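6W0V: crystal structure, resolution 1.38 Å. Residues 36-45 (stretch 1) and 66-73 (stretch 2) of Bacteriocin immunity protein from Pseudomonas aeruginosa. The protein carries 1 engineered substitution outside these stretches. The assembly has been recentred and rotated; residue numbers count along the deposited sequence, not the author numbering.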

# COMPACT_ATOMS: atom_id res chain seq x y z
N ALA B 36 -9.63 -11.12 0.15
CA ALA B 36 -10.71 -11.94 -0.42
C ALA B 36 -10.23 -12.32 -1.82
O ALA B 36 -10.33 -13.50 -2.21
N ILE B 37 -9.67 -11.35 -2.52
CA ILE B 37 -9.21 -11.56 -3.92
C ILE B 37 -7.99 -12.46 -3.90
O ILE B 37 -7.97 -13.48 -4.59
N VAL B 38 -6.96 -12.05 -3.19
CA VAL B 38 -5.63 -12.69 -3.29
C VAL B 38 -5.70 -14.10 -2.70
O VAL B 38 -5.11 -15.00 -3.28
N ASN B 39 -6.42 -14.30 -1.60
CA ASN B 39 -6.49 -15.64 -0.97
C ASN B 39 -7.21 -16.58 -1.93
O ASN B 39 -6.76 -17.72 -2.10
N ALA B 40 -8.27 -16.09 -2.56
CA ALA B 40 -9.05 -16.88 -3.55
C ALA B 40 -8.16 -17.15 -4.75
O ALA B 40 -8.16 -18.29 -5.24
N ALA B 41 -7.46 -16.13 -5.24
CA ALA B 41 -6.76 -16.20 -6.54
C ALA B 41 -5.75 -17.35 -6.52
O ALA B 41 -5.60 -18.01 -7.54
N GLN B 42 -5.04 -17.53 -5.41
CA GLN B 42 -3.91 -18.48 -5.29
C GLN B 42 -2.88 -18.17 -6.36
O GLN B 42 -2.20 -19.09 -6.83
N HIS B 43 -2.78 -16.90 -6.73
CA HIS B 43 -1.74 -16.46 -7.67
C HIS B 43 -0.44 -16.40 -6.88
O HIS B 43 -0.42 -15.84 -5.79
N PRO B 44 0.66 -16.97 -7.40
CA PRO B 44 1.94 -16.93 -6.69
C PRO B 44 2.40 -15.51 -6.38
O PRO B 44 3.14 -15.34 -5.46
N ASP B 45 1.94 -14.53 -7.16
CA ASP B 45 2.40 -13.12 -7.04
C ASP B 45 1.52 -12.41 -6.02
O ASP B 45 1.82 -11.25 -5.70
N LYS B 66 -8.12 -10.96 -15.39
CA LYS B 66 -7.43 -11.75 -16.43
C LYS B 66 -6.22 -12.46 -15.81
O LYS B 66 -6.04 -13.65 -16.01
N ARG B 67 -5.39 -11.74 -15.07
CA ARG B 67 -4.15 -12.36 -14.54
C ARG B 67 -4.54 -13.51 -13.62
O ARG B 67 -3.87 -14.56 -13.65
N ILE B 68 -5.61 -13.35 -12.86
CA ILE B 68 -6.06 -14.40 -11.91
C ILE B 68 -6.61 -15.57 -12.71
O ILE B 68 -6.22 -16.70 -12.45
N LYS B 69 -7.48 -15.27 -13.65
CA LYS B 69 -8.13 -16.33 -14.43
C LYS B 69 -7.09 -17.07 -15.25
O LYS B 69 -7.16 -18.29 -15.31
N GLU B 70 -6.19 -16.35 -15.89
CA GLU B 70 -5.22 -17.00 -16.79
C GLU B 70 -4.34 -17.91 -15.96
O GLU B 70 -4.07 -19.04 -16.37
N TRP B 71 -3.90 -17.42 -14.82
CA TRP B 71 -2.98 -18.23 -14.01
C TRP B 71 -3.69 -19.50 -13.55
O TRP B 71 -3.13 -20.60 -13.66
N ARG B 72 -4.91 -19.35 -13.06
CA ARG B 72 -5.68 -20.50 -12.54
C ARG B 72 -5.97 -21.46 -13.68
O ARG B 72 -5.75 -22.66 -13.50
N ALA B 73 -6.41 -20.92 -14.81
CA ALA B 73 -6.80 -21.76 -15.96
C ALA B 73 -5.57 -22.53 -16.45
O ALA B 73 -5.76 -23.64 -16.93

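Two helices run nearly parallel here, their axes 16° apart and 10.9 Å at closest approach, and the contact gathers where the first helix ends and its chain turns across the second. Arg 67 contributes mainly through its backbone: its side chain (m, t, m) is hydrogen-bonded elsewhere in the structure, while its O receives a 2.5 Å hydrogen bond from water 3, which also sits 2.9 Å from His 43 NE2.

Ile 68 supplies the apolar center. Its CB points sideways, but the m, t rotamer brings the end of the chain nearer, so that CD1 meets Ile 37 CG2 at 3.7 Å and CG1 meets Ala 41 CB at 3.7 Å. The small Ala 41 matches a close backbone approach, its CA 5.7 Å from Ile 68 CA. Water 1 bridges the backbones, donating to Ala 41 O (2.8 Å) and Ile 68 O (3.1 Å).

Lys 69 and Glu 70 make no contact with stretch 1. Trp 71 points toward stretch 1 with chi1 t and offers one face of its indole to Pro 44, whose CD lies 3.5 Å from the centroid of the six-membered ring, a CH-pi contact. The His 43 ring (chi1 t) packs obliquely against the indole, its CD2 3.4 Å from Trp 71 CB; Asp 45 N donates to His 43 ND1 at 2.9 Å, tying the imidazole to its own loop.

Arg 72 (m, t, p) then reads the helix end. Its NH1 donates to Ala 41 O at 2.9 Å and to Gln 42 OE1 at 2.7 Å, both near the guanidinium plane. Gln 42, with positive phi, leaves the helix and points toward stretch 2; water 2 links its OE1 (2.5 Å) to Arg 72 NH2 (2.7 Å).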

# COMPACT_ATOMS: atom_id res chain seq x y z
CB ALA B 36 -12.03 -11.21 -0.45
CB ILE B 37 -8.89 -10.23 -4.61
CG1 ILE B 37 -10.16 -9.39 -4.75
CG2 ILE B 37 -8.20 -10.48 -5.94
CD1 ILE B 37 -9.89 -7.96 -5.00
CB VAL B 38 -4.57 -11.81 -2.61
CG1 VAL B 38 -3.30 -12.56 -2.27
CG2 VAL B 38 -4.30 -10.60 -3.49
CB ASN B 39 -7.15 -15.60 0.40
CG ASN B 39 -6.30 -14.85 1.40
OD1 ASN B 39 -5.11 -14.67 1.17
ND2 ASN B 39 -6.91 -14.43 2.49
CB ALA B 40 -10.29 -16.14 -3.95
CB ALA B 41 -6.09 -14.91 -6.87
CB GLN B 42 -4.38 -19.91 -5.43
CG GLN B 42 -5.34 -20.31 -4.34
CD GLN B 42 -5.87 -21.67 -4.67
OE1 GLN B 42 -6.79 -21.80 -5.46
NE2 GLN B 42 -5.26 -22.70 -4.10
CB HIS B 43 -2.08 -15.12 -8.28
CG HIS B 43 -1.25 -14.87 -9.47
ND1 HIS B 43 0.10 -14.68 -9.39
CD2 HIS B 43 -1.57 -14.90 -10.78
CE1 HIS B 43 0.58 -14.53 -10.61
NE2 HIS B 43 -0.43 -14.66 -11.48
CB PRO B 44 2.94 -17.61 -7.63
CG PRO B 44 2.23 -17.69 -8.96
CD PRO B 44 0.74 -17.70 -8.67
CB ASP B 45 2.43 -12.44 -8.40
CG ASP B 45 3.50 -13.03 -9.29
OD1 ASP B 45 4.44 -13.67 -8.75
OD2 ASP B 45 3.41 -12.84 -10.51
CB LYS B 66 -6.94 -10.87 -17.56
CG LYS B 66 -6.33 -11.66 -18.71
CD LYS B 66 -5.62 -10.83 -19.73
CE LYS B 66 -4.17 -10.57 -19.38
NZ LYS B 66 -3.41 -10.03 -20.53
CB ARG B 67 -3.31 -11.29 -13.86
CG ARG B 67 -2.70 -10.32 -14.87
CD ARG B 67 -1.67 -9.45 -14.21
NE ARG B 67 -2.22 -8.44 -13.33
CZ ARG B 67 -2.78 -7.30 -13.72
NH1 ARG B 67 -2.92 -7.02 -15.00
NH2 ARG B 67 -3.18 -6.41 -12.83
CB ILE B 68 -7.10 -13.84 -10.94
CG1 ILE B 68 -6.41 -12.86 -9.99
CG2 ILE B 68 -7.81 -14.96 -10.20
CD1 ILE B 68 -7.35 -12.10 -9.10
CB LYS B 69 -9.17 -15.70 -15.33
CG LYS B 69 -10.43 -15.28 -14.60
CD LYS B 69 -11.33 -14.47 -15.46
CE LYS B 69 -11.78 -15.22 -16.70
NZ LYS B 69 -12.64 -14.32 -17.49
CB GLU B 70 -4.34 -16.00 -17.52
CG GLU B 70 -5.09 -15.32 -18.62
CD GLU B 70 -4.16 -14.55 -19.53
OE1 GLU B 70 -3.04 -14.24 -19.10
OE2 GLU B 70 -4.57 -14.27 -20.65
CB TRP B 71 -2.47 -17.40 -12.85
CG TRP B 71 -1.31 -18.15 -12.31
CD1 TRP B 71 -0.06 -18.21 -12.82
CD2 TRP B 71 -1.40 -19.14 -11.29
NE1 TRP B 71 0.69 -19.13 -12.13
CE2 TRP B 71 -0.11 -19.71 -11.19
CE3 TRP B 71 -2.42 -19.56 -10.43
CZ2 TRP B 71 0.18 -20.71 -10.26
CZ3 TRP B 71 -2.12 -20.53 -9.51
CH2 TRP B 71 -0.85 -21.09 -9.43
CB ARG B 72 -6.96 -20.00 -11.91
CG ARG B 72 -6.67 -19.22 -10.64
CD ARG B 72 -7.92 -18.74 -9.98
NE ARG B 72 -8.66 -19.88 -9.51
CZ ARG B 72 -8.39 -20.59 -8.43
NH1 ARG B 72 -7.41 -20.23 -7.61
NH2 ARG B 72 -9.15 -21.63 -8.13
CB ALA B 73 -7.41 -20.92 -17.03
O HOH W 1 -4.69 -16.62 -9.81
O HOH W 2 -8.77 -23.28 -6.00
O HOH W 3 -1.44 -14.55 -14.23